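Putative transcriptional regulator protein, LacI family (Rhizobium etli, PDB 3MIZ) probably binds cis-regulatory DNA as a LacI-family transcription factor, with the periplasmic-binding-protein-like part of the chain described here as its likely effector-sensing portion. Local coordinates at residues A[16-20]-A[62-66]; A[74-80]-A[94-100]; A[79-83]-A[112-116]. All coordinates share one frame. Numbering follows the deposited sequence.

In the fold
The first strand of the N-terminal subdomain, 15-20, leads through helix 30-42 and strand 46-51 to helix 56-68, where interaction 1 closes a loop of 41 residues by laying 62-66 on 16-20. The chain then enters strand 73-78, next to 15-20 in the sheet: Gly17 O lies 2.8 Å from Leu75 N. Interaction 2 follows in series, its 13-residue loop closing when 94-100 pairs beside 74-80. Interaction 3 opens from the same part of the chain, sharing Met79 and Tyr80, but closes later, at 112-116, so loops 2 and 3 overlap. Together they join helix, parallel sheet and the segment that leads into helix 115-127.

Interaction 1 of 3, residues A[16-20]-A[62-66]; sequences FGIIT and IWKMF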
loop_
_atom_site.group_PDB
_atom_site.type_symbol
_atom_site.label_atom_id
_atom_site.label_comp_id
_atom_site.label_asym_id
_atom_site.label_seq_id
_atom_site.Cartn_x
_atom_site.Cartn_y
_atom_site.Cartn_z
ATOM N N PHE A 16 -13.114 -7.972 18.645
ATOM C CA PHE A 16 -11.856 -8.680 18.439
ATOM C C PHE A 16 -10.801 -7.592 18.328
ATOM O O PHE A 16 -11.060 -6.529 17.768
ATOM C CB PHE A 16 -11.854 -9.477 17.127
ATOM C CG PHE A 16 -12.640 -10.759 17.167
ATOM C CD1 PHE A 16 -13.309 -11.163 18.314
ATOM C CD2 PHE A 16 -12.714 -11.560 16.036
ATOM C CE1 PHE A 16 -14.042 -12.351 18.331
ATOM C CE2 PHE A 16 -13.438 -12.743 16.039
ATOM C CZ PHE A 16 -14.106 -13.141 17.190
ATOM N N GLY A 17 -9.622 -7.854 18.872
ATOM C CA GLY A 17 -8.555 -6.887 18.785
ATOM C C GLY A 17 -7.492 -7.451 17.869
ATOM O O GLY A 17 -7.202 -8.643 17.909
ATOM N N ILE A 18 -6.929 -6.608 17.020
ATOM C CA ILE A 18 -5.864 -7.043 16.120
ATOM C C ILE A 18 -4.581 -6.395 16.598
ATOM O O ILE A 18 -4.509 -5.176 16.733
ATOM C CB ILE A 18 -6.079 -6.564 14.672
ATOM C CG1 ILE A 18 -7.343 -7.187 14.084
ATOM C CG2 ILE A 18 -4.846 -6.940 13.815
ATOM C CD1 ILE A 18 -7.609 -6.746 12.637
ATOM N N ILE A 19 -3.569 -7.202 16.878
ATOM C CA ILE A 19 -2.298 -6.637 17.293
ATOM C C ILE A 19 -1.384 -6.859 16.105
ATOM O O ILE A 19 -1.080 -7.994 15.750
ATOM C CB ILE A 19 -1.736 -7.337 18.550
ATOM C CG1 ILE A 19 -2.662 -7.059 19.740
ATOM C CG2 ILE A 19 -0.307 -6.845 18.834
ATOM C CD1 ILE A 19 -2.180 -7.628 21.057
ATOM N N THR A 20 -0.983 -5.773 15.459
ATOM C CA THR A 20 -0.102 -5.893 14.315
ATOM C C THR A 20 1.223 -5.214 14.601
ATOM O O THR A 20 1.323 -4.417 15.525
ATOM C CB THR A 20 -0.708 -5.258 13.077
ATOM O OG1 THR A 20 0.159 -5.500 11.967
ATOM C CG2 THR A 20 -0.882 -3.750 13.275
ATOM N N ILE A 62 0.152 -3.009 25.115
ATOM C CA ILE A 62 -1.040 -3.182 24.288
ATOM C C ILE A 62 -1.890 -4.354 24.755
ATOM O O ILE A 62 -3.114 -4.271 24.749
ATOM C CB ILE A 62 -0.673 -3.367 22.804
ATOM C CG1 ILE A 62 -0.152 -2.039 22.247
ATOM C CG2 ILE A 62 -1.896 -3.851 22.013
ATOM C CD1 ILE A 62 0.376 -2.114 20.834
ATOM N N TRP A 63 -1.248 -5.446 25.158
ATOM C CA TRP A 63 -1.991 -6.602 25.646
ATOM C C TRP A 63 -2.737 -6.207 26.919
ATOM O O TRP A 63 -3.892 -6.593 27.131
ATOM C CB TRP A 63 -1.049 -7.764 25.957
ATOM C CG TRP A 63 -0.589 -8.516 24.747
ATOM C CD1 TRP A 63 0.588 -8.354 24.070
ATOM C CD2 TRP A 63 -1.299 -9.563 24.079
ATOM N NE1 TRP A 63 0.654 -9.247 23.018
ATOM C CE2 TRP A 63 -0.491 -10.001 23.005
ATOM C CE3 TRP A 63 -2.543 -10.178 24.286
ATOM C CZ2 TRP A 63 -0.884 -11.027 22.141
ATOM C CZ3 TRP A 63 -2.935 -11.201 23.423
ATOM C CH2 TRP A 63 -2.105 -11.614 22.364
ATOM N N LYS A 64 -2.051 -5.439 27.762
ATOM C CA LYS A 64 -2.615 -4.965 29.017
ATOM C C LYS A 64 -3.840 -4.110 28.692
ATOM O O LYS A 64 -4.888 -4.240 29.323
ATOM C CB LYS A 64 -1.566 -4.138 29.765
ATOM C CG LYS A 64 -1.666 -4.203 31.271
ATOM C CD LYS A 64 -0.415 -3.629 31.929
ATOM C CE LYS A 64 0.846 -4.405 31.545
ATOM N NZ LYS A 64 0.784 -5.839 31.954
HETATM N N MSE A 65 -3.701 -3.238 27.700
HETATM C CA MSE A 65 -4.804 -2.380 27.278
HETATM C C MSE A 65 -6.001 -3.204 26.819
HETATM O O MSE A 65 -7.143 -2.905 27.176
HETATM C CB MSE A 65 -4.363 -1.454 26.141
HETATM C CG MSE A 65 -5.528 -0.845 25.353
HETATM SE SE MSE A 65 -4.962 0.601 24.212
HETATM C CE MSE A 65 -4.786 1.929 25.602
ATOM N N PHE A 66 -5.751 -4.235 26.017
ATOM C CA PHE A 66 -6.846 -5.064 25.533
ATOM C C PHE A 66 -7.568 -5.795 26.657
ATOM O O PHE A 66 -8.791 -5.927 26.629
ATOM C CB PHE A 66 -6.360 -6.062 24.475
ATOM C CG PHE A 66 -6.253 -5.470 23.092
ATOM C CD1 PHE A 66 -7.112 -4.450 22.692
ATOM C CD2 PHE A 66 -5.317 -5.946 22.181
ATOM C CE1 PHE A 66 -7.044 -3.913 21.404
ATOM C CE2 PHE A 66 -5.243 -5.413 20.890
ATOM C CZ PHE A 66 -6.104 -4.398 20.503
#
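Ile19 lays its CD1 methyl over one face of the Trp63 indole: CD1 is 3.7 Å from the centroid of the five-membered ring and 18° off the ring normal, a CH-pi contact, with Ile19 CD1 to Trp63 CE2 at 3.5 Å. The same methyl meets Ile62 CG2 at 3.9 Å, and Ile19 CG1 reaches the edge of the Phe66 ring, 3.3 Å from CE2. With 100 Å² covered, Ile19 gives the largest share of the strand's buried surface. The two segments run antiparallel, their axes at 175° and 10.3 Å apart at closest, as expected where the helix of a beta-alpha-beta crossover packs on a parallel sheet; helix 56-68 here leads from strand 46-51 to strand 73-78. Gly17 sits under the Phe66 ring, its CA 3.9 Å from CZ over one face. An ideal CB on Gly17 would point toward the helix and come within 2.9 Å of Phe66 CZ, a clash, so the missing side chain lets the ring settle on the backbone. Phe16 and Ile18 point away from the helix, Ile18 onto Ile47 of strand 46-51. On the helix, Trp63 NE1 is hydrogen-bonded to Glu59, while Phe66 also packs on Leu48 of the second subunit.

Interaction 2 of 3, residues A[74-80]-A[94-100]; sequences VLYVTMY and PTVMINC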
loop_
_atom_site.group_PDB
_atom_site.type_symbol
_atom_site.label_atom_id
_atom_site.label_comp_id
_atom_site.label_asym_id
_atom_site.label_seq_id
_atom_site.Cartn_x
_atom_site.Cartn_y
_atom_site.Cartn_z
ATOM N N VAL A 74 -7.902 -11.997 20.358
ATOM C CA VAL A 74 -6.886 -11.249 19.623
ATOM C C VAL A 74 -6.398 -11.974 18.377
ATOM O O VAL A 74 -6.183 -13.185 18.387
ATOM C CB VAL A 74 -5.629 -10.970 20.499
ATOM C CG1 VAL A 74 -4.470 -10.460 19.622
ATOM C CG2 VAL A 74 -5.945 -9.955 21.564
ATOM N N LEU A 75 -6.242 -11.222 17.298
ATOM C CA LEU A 75 -5.691 -11.778 16.079
ATOM C C LEU A 75 -4.323 -11.114 16.004
ATOM O O LEU A 75 -4.213 -9.904 15.825
ATOM C CB LEU A 75 -6.560 -11.412 14.878
ATOM C CG LEU A 75 -7.913 -12.125 14.940
ATOM C CD1 LEU A 75 -8.874 -11.521 13.938
ATOM C CD2 LEU A 75 -7.700 -13.617 14.675
ATOM N N TYR A 76 -3.286 -11.913 16.211
ATOM C CA TYR A 76 -1.910 -11.441 16.184
ATOM C C TYR A 76 -1.477 -11.533 14.731
ATOM O O TYR A 76 -1.237 -12.626 14.221
ATOM C CB TYR A 76 -1.047 -12.365 17.033
ATOM C CG TYR A 76 0.262 -11.765 17.422
ATOM C CD1 TYR A 76 0.338 -10.873 18.492
ATOM C CD2 TYR A 76 1.436 -12.098 16.746
ATOM C CE1 TYR A 76 1.541 -10.335 18.890
ATOM C CE2 TYR A 76 2.654 -11.561 17.138
ATOM C CZ TYR A 76 2.695 -10.678 18.218
ATOM O OH TYR A 76 3.892 -10.145 18.638
ATOM N N VAL A 77 -1.365 -10.384 14.074
ATOM C CA VAL A 77 -1.025 -10.347 12.659
ATOM C C VAL A 77 0.283 -9.628 12.350
ATOM O O VAL A 77 0.505 -8.491 12.770
ATOM C CB VAL A 77 -2.163 -9.652 11.865
ATOM C CG1 VAL A 77 -1.878 -9.696 10.368
ATOM C CG2 VAL A 77 -3.492 -10.300 12.196
ATOM N N THR A 78 1.155 -10.295 11.609
ATOM C CA THR A 78 2.416 -9.671 11.229
ATOM C C THR A 78 2.313 -9.236 9.768
ATOM O O THR A 78 1.636 -9.889 8.966
ATOM C CB THR A 78 3.599 -10.644 11.423
ATOM O OG1 THR A 78 3.332 -11.883 10.756
ATOM C CG2 THR A 78 3.806 -10.920 12.916
HETATM N N MSE A 79 2.964 -8.128 9.425
HETATM C CA MSE A 79 2.927 -7.626 8.052
HETATM C C MSE A 79 3.597 -8.598 7.083
HETATM O O MSE A 79 3.156 -8.759 5.943
HETATM C CB MSE A 79 3.591 -6.251 7.980
HETATM C CG MSE A 79 2.751 -5.153 8.598
HETATM SE SE MSE A 79 1.033 -4.995 7.698
HETATM C CE MSE A 79 -0.106 -5.974 8.942
ATOM N N TYR A 80 4.682 -9.228 7.521
ATOM C CA TYR A 80 5.342 -10.224 6.687
ATOM C C TYR A 80 5.495 -11.471 7.532
ATOM O O TYR A 80 5.391 -11.424 8.760
ATOM C CB TYR A 80 6.710 -9.747 6.161
ATOM C CG TYR A 80 7.596 -9.070 7.172
ATOM C CD1 TYR A 80 7.638 -7.678 7.265
ATOM C CD2 TYR A 80 8.408 -9.816 8.028
ATOM C CE1 TYR A 80 8.472 -7.041 8.183
ATOM C CE2 TYR A 80 9.238 -9.189 8.951
ATOM C CZ TYR A 80 9.268 -7.805 9.019
ATOM O OH TYR A 80 10.111 -7.188 9.910
ATOM N N PRO A 94 -7.814 -15.344 24.491
ATOM C CA PRO A 94 -7.813 -16.277 23.355
ATOM C C PRO A 94 -7.149 -15.570 22.176
ATOM O O PRO A 94 -7.524 -14.444 21.836
ATOM C CB PRO A 94 -9.296 -16.528 23.116
ATOM C CG PRO A 94 -9.859 -16.478 24.513
ATOM C CD PRO A 94 -9.149 -15.272 25.112
ATOM N N THR A 95 -6.178 -16.235 21.557
ATOM C CA THR A 95 -5.433 -15.639 20.454
ATOM C C THR A 95 -5.145 -16.587 19.292
ATOM O O THR A 95 -4.874 -17.768 19.493
ATOM C CB THR A 95 -4.081 -15.112 20.969
ATOM O OG1 THR A 95 -4.310 -14.119 21.977
ATOM C CG2 THR A 95 -3.260 -14.505 19.839
ATOM N N VAL A 96 -5.210 -16.052 18.077
ATOM C CA VAL A 96 -4.892 -16.816 16.878
ATOM C C VAL A 96 -3.877 -15.969 16.113
ATOM O O VAL A 96 -4.073 -14.765 15.930
ATOM C CB VAL A 96 -6.131 -17.069 15.993
ATOM C CG1 VAL A 96 -5.707 -17.676 14.660
ATOM C CG2 VAL A 96 -7.089 -18.024 16.699
HETATM N N MSE A 97 -2.777 -16.585 15.703
HETATM C CA MSE A 97 -1.740 -15.870 14.962
HETATM C C MSE A 97 -1.978 -15.998 13.459
HETATM O O MSE A 97 -2.318 -17.071 12.971
HETATM C CB MSE A 97 -0.358 -16.430 15.331
HETATM C CG MSE A 97 0.010 -16.183 16.792
HETATM SE SE MSE A 97 1.680 -17.032 17.314
HETATM C CE MSE A 97 2.885 -15.876 16.366
ATOM N N ILE A 98 -1.815 -14.893 12.734
ATOM C CA ILE A 98 -2.016 -14.896 11.285
ATOM C C ILE A 98 -0.806 -14.308 10.561
ATOM O O ILE A 98 -0.385 -13.181 10.847
ATOM C CB ILE A 98 -3.263 -14.082 10.888
ATOM C CG1 ILE A 98 -4.498 -14.622 11.632
ATOM C CG2 ILE A 98 -3.480 -14.189 9.366
ATOM C CD1 ILE A 98 -5.713 -13.677 11.598
ATOM N N ASN A 99 -0.269 -15.088 9.628
ATOM C CA ASN A 99 0.893 -14.723 8.805
ATOM C C ASN A 99 2.189 -14.889 9.589
ATOM O O ASN A 99 3.241 -14.364 9.209
ATOM C CB ASN A 99 0.785 -13.274 8.311
ATOM C CG ASN A 99 1.589 -13.034 7.044
ATOM O OD1 ASN A 99 1.964 -11.904 6.733
ATOM N ND2 ASN A 99 1.847 -14.098 6.304
ATOM N N CYS A 100 2.103 -15.623 10.690
ATOM C CA CYS A 100 3.249 -15.858 11.537
ATOM C C CYS A 100 3.045 -17.138 12.333
ATOM O O CYS A 100 1.939 -17.681 12.400
ATOM C CB CYS A 100 3.462 -14.663 12.481
ATOM S SG CYS A 100 2.004 -14.190 13.473
#
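Leu75, Val77, Val96 and Ile98 form the apolar centre on one face of this strand pair: Leu75 CD2 lies 3.7 Å from Ile98 CD1 and 4.0 Å from Val96 CB, and Val77 CG2 is 4.0 Å from Ile98 CB. Helix 30-42 covers this face through Ile32 and Ile36. On the opposite face Tyr76 CB packs 4.0 Å from Met97 CG (selenomethionine), and Cys100 SG stands at the edge of the Tyr76 ring, 5.3 Å from its centroid, a sulfur-aromatic contact; Trp63 of helix 56-68 packs here against Val74, Tyr76 and Thr95. Between the faces runs the parallel pairing of a Rossmann-like sheet, in register from Val74-Thr95 to Val77-Ile98, the strand axes 4.7 Å apart and crossing at -20°. Its hydrogen bonds alternate: Val74 N to Pro94 O 2.9 Å, Val96 N to Val74 O 3.0 Å, Tyr76 N to Val96 O 3.0 Å, Ile98 N to Tyr76 O 2.8 Å. The next, Thr78 N to Ile98 O, is weak at 3.4 Å. Beyond it both segments turn a corner, at 79-80 and 98-99; within 74-80, Thr78 OG1 donates to Tyr80 O at 2.9 Å. The chemistry thus implies regular main-chain pairing, with apolar side chains packed on both faces, that weakens at Thr78 N, where polar turns begin at the C-terminal ends of the strands.

Interaction 3 of 3, residues A[79-83]-A[112-116]; sequences MYRRI and EPDDY
A single extended arginine, Arg81, bonds to two carboxylates through different nitrogens, forming a salt-bridge network with Glu112 and Asp115. Here strand 110-113 leads into helix 115-127, and the chain probably passes from the N-terminal to the C-terminal subdomain, as in periplasmic-binding-protein-like hinges. Segment 79-83 turns a corner at 79-80 and continues as a weakly bonded strand, about 81-83, with Arg81 at phi/psi -60/127. Segment 112-116 is extended at Glu112 (-134/165) and Pro113 (-86/157), then becomes helical at Asp115 (-53/-43). The nearest CA pair is Arg81-Glu112, 7.5 Å apart. Arg81 points toward 112-116 with chi1 to chi4 of -156°, 172°, 168° and -176°. Its NE donates to Glu112 OE2 at 3.0 Å and its NH1 to Asp115 OD2 at 2.9 Å, both acceptors near the guanidinium plane; Glu112 and Asp115 both have chi1 m. Pro113 O lies over one guanidinium face, 3.0 Å from Arg81 NH1, at a poor angle for hydrogen bonding. Asp115 OD1 has a second partner, Arg149 of helix 144-160. Asp114 (chi1 t) is the N-cap, its OD1 accepting from Gln117 N. One water accepts from Arg81 NH1 (2.9 Å) and from Tyr116 N (3.1 Å), and donates to Asp114 OD1 at 2.9 Å.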
loop_
_atom_site.group_PDB
_atom_site.type_symbol
_atom_site.label_atom_id
_atom_site.label_comp_id
_atom_site.label_asym_id
_atom_site.label_seq_id
_atom_site.Cartn_x
_atom_site.Cartn_y
_atom_site.Cartn_z
HETATM N N MSE A 79 2.964 -8.128 9.425
HETATM C CA MSE A 79 2.927 -7.626 8.052
HETATM C C MSE A 79 3.597 -8.598 7.083
HETATM O O MSE A 79 3.156 -8.759 5.943
HETATM C CB MSE A 79 3.591 -6.251 7.980
HETATM C CG MSE A 79 2.751 -5.153 8.598
HETATM SE SE MSE A 79 1.033 -4.995 7.698
HETATM C CE MSE A 79 -0.106 -5.974 8.942
ATOM N N TYR A 80 4.682 -9.228 7.521
ATOM C CA TYR A 80 5.342 -10.224 6.687
ATOM C C TYR A 80 5.495 -11.471 7.532
ATOM O O TYR A 80 5.391 -11.424 8.760
ATOM C CB TYR A 80 6.710 -9.747 6.161
ATOM C CG TYR A 80 7.596 -9.070 7.172
ATOM C CD1 TYR A 80 7.638 -7.678 7.265
ATOM C CD2 TYR A 80 8.408 -9.816 8.028
ATOM C CE1 TYR A 80 8.472 -7.041 8.183
ATOM C CE2 TYR A 80 9.238 -9.189 8.951
ATOM C CZ TYR A 80 9.268 -7.805 9.019
ATOM O OH TYR A 80 10.111 -7.188 9.910
ATOM N N ARG A 81 5.735 -12.598 6.879
ATOM C CA ARG A 81 5.847 -13.849 7.596
ATOM C C ARG A 81 6.978 -13.850 8.619
ATOM O O ARG A 81 8.123 -13.549 8.298
ATOM C CB ARG A 81 6.014 -14.983 6.600
ATOM C CG ARG A 81 5.586 -16.314 7.141
ATOM C CD ARG A 81 5.588 -17.340 6.037
ATOM N NE ARG A 81 5.455 -18.685 6.569
ATOM C CZ ARG A 81 5.508 -19.778 5.823
ATOM N NH1 ARG A 81 5.691 -19.671 4.511
ATOM N NH2 ARG A 81 5.384 -20.968 6.386
ATOM N N ARG A 82 6.641 -14.190 9.859
ATOM C CA ARG A 82 7.619 -14.203 10.940
ATOM C C ARG A 82 7.402 -15.390 11.872
ATOM O O ARG A 82 6.324 -15.992 11.898
ATOM C CB ARG A 82 7.497 -12.928 11.788
ATOM C CG ARG A 82 7.779 -11.608 11.086
ATOM C CD ARG A 82 7.484 -10.442 12.028
ATOM N NE ARG A 82 8.220 -10.579 13.283
ATOM C CZ ARG A 82 7.930 -9.922 14.403
ATOM N NH1 ARG A 82 6.913 -9.069 14.441
ATOM N NH2 ARG A 82 8.655 -10.132 15.499
ATOM N N ILE A 83 8.442 -15.724 12.624
ATOM C CA ILE A 83 8.373 -16.767 13.638
ATOM C C ILE A 83 8.636 -15.941 14.897
ATOM O O ILE A 83 9.712 -15.346 15.039
ATOM C CB ILE A 83 9.487 -17.822 13.482
ATOM C CG1 ILE A 83 9.326 -18.574 12.156
ATOM C CG2 ILE A 83 9.406 -18.826 14.625
ATOM C CD1 ILE A 83 10.484 -19.529 11.863
ATOM N N GLU A 112 -0.732 -19.553 8.235
ATOM C CA GLU A 112 0.200 -18.838 7.367
ATOM C C GLU A 112 0.058 -19.242 5.904
ATOM O O GLU A 112 -0.519 -20.284 5.588
ATOM C CB GLU A 112 1.635 -19.181 7.747
ATOM C CG GLU A 112 2.065 -18.897 9.172
ATOM C CD GLU A 112 3.367 -19.609 9.481
ATOM O OE1 GLU A 112 3.321 -20.828 9.754
ATOM O OE2 GLU A 112 4.433 -18.963 9.428
ATOM N N PRO A 113 0.629 -18.434 4.996
ATOM C CA PRO A 113 0.584 -18.712 3.558
ATOM C C PRO A 113 1.763 -19.638 3.265
ATOM O O PRO A 113 2.745 -19.654 4.019
ATOM C CB PRO A 113 0.768 -17.329 2.942
ATOM C CG PRO A 113 1.741 -16.698 3.877
ATOM C CD PRO A 113 1.197 -17.096 5.248
ATOM N N ASP A 114 1.687 -20.400 2.180
ATOM C CA ASP A 114 2.758 -21.326 1.841
ATOM C C ASP A 114 3.710 -20.763 0.779
ATOM O O ASP A 114 3.589 -21.084 -0.403
ATOM C CB ASP A 114 2.155 -22.640 1.342
ATOM C CG ASP A 114 3.098 -23.811 1.492
ATOM O OD1 ASP A 114 4.328 -23.620 1.394
ATOM O OD2 ASP A 114 2.595 -24.936 1.689
ATOM N N ASP A 115 4.651 -19.925 1.208
ATOM C CA ASP A 115 5.640 -19.326 0.314
ATOM C C ASP A 115 6.385 -20.369 -0.504
ATOM O O ASP A 115 6.626 -20.192 -1.697
ATOM C CB ASP A 115 6.664 -18.531 1.127
ATOM C CG ASP A 115 6.079 -17.278 1.711
ATOM O OD1 ASP A 115 6.241 -16.209 1.096
ATOM O OD2 ASP A 115 5.432 -17.372 2.771
ATOM N N TYR A 116 6.767 -21.451 0.154
ATOM C CA TYR A 116 7.506 -22.517 -0.502
ATOM C C TYR A 116 6.700 -23.140 -1.644
ATOM O O TYR A 116 7.194 -23.279 -2.770
ATOM C CB TYR A 116 7.883 -23.588 0.528
ATOM C CG TYR A 116 8.870 -24.604 0.003
ATOM C CD1 TYR A 116 10.239 -24.386 0.097
ATOM C CD2 TYR A 116 8.431 -25.768 -0.621
ATOM C CE1 TYR A 116 11.148 -25.302 -0.420
ATOM C CE2 TYR A 116 9.332 -26.689 -1.140
ATOM C CZ TYR A 116 10.686 -26.452 -1.036
ATOM O OH TYR A 116 11.582 -27.361 -1.553
HETATM O O HOH W 1 6.120 -22.179 3.109
#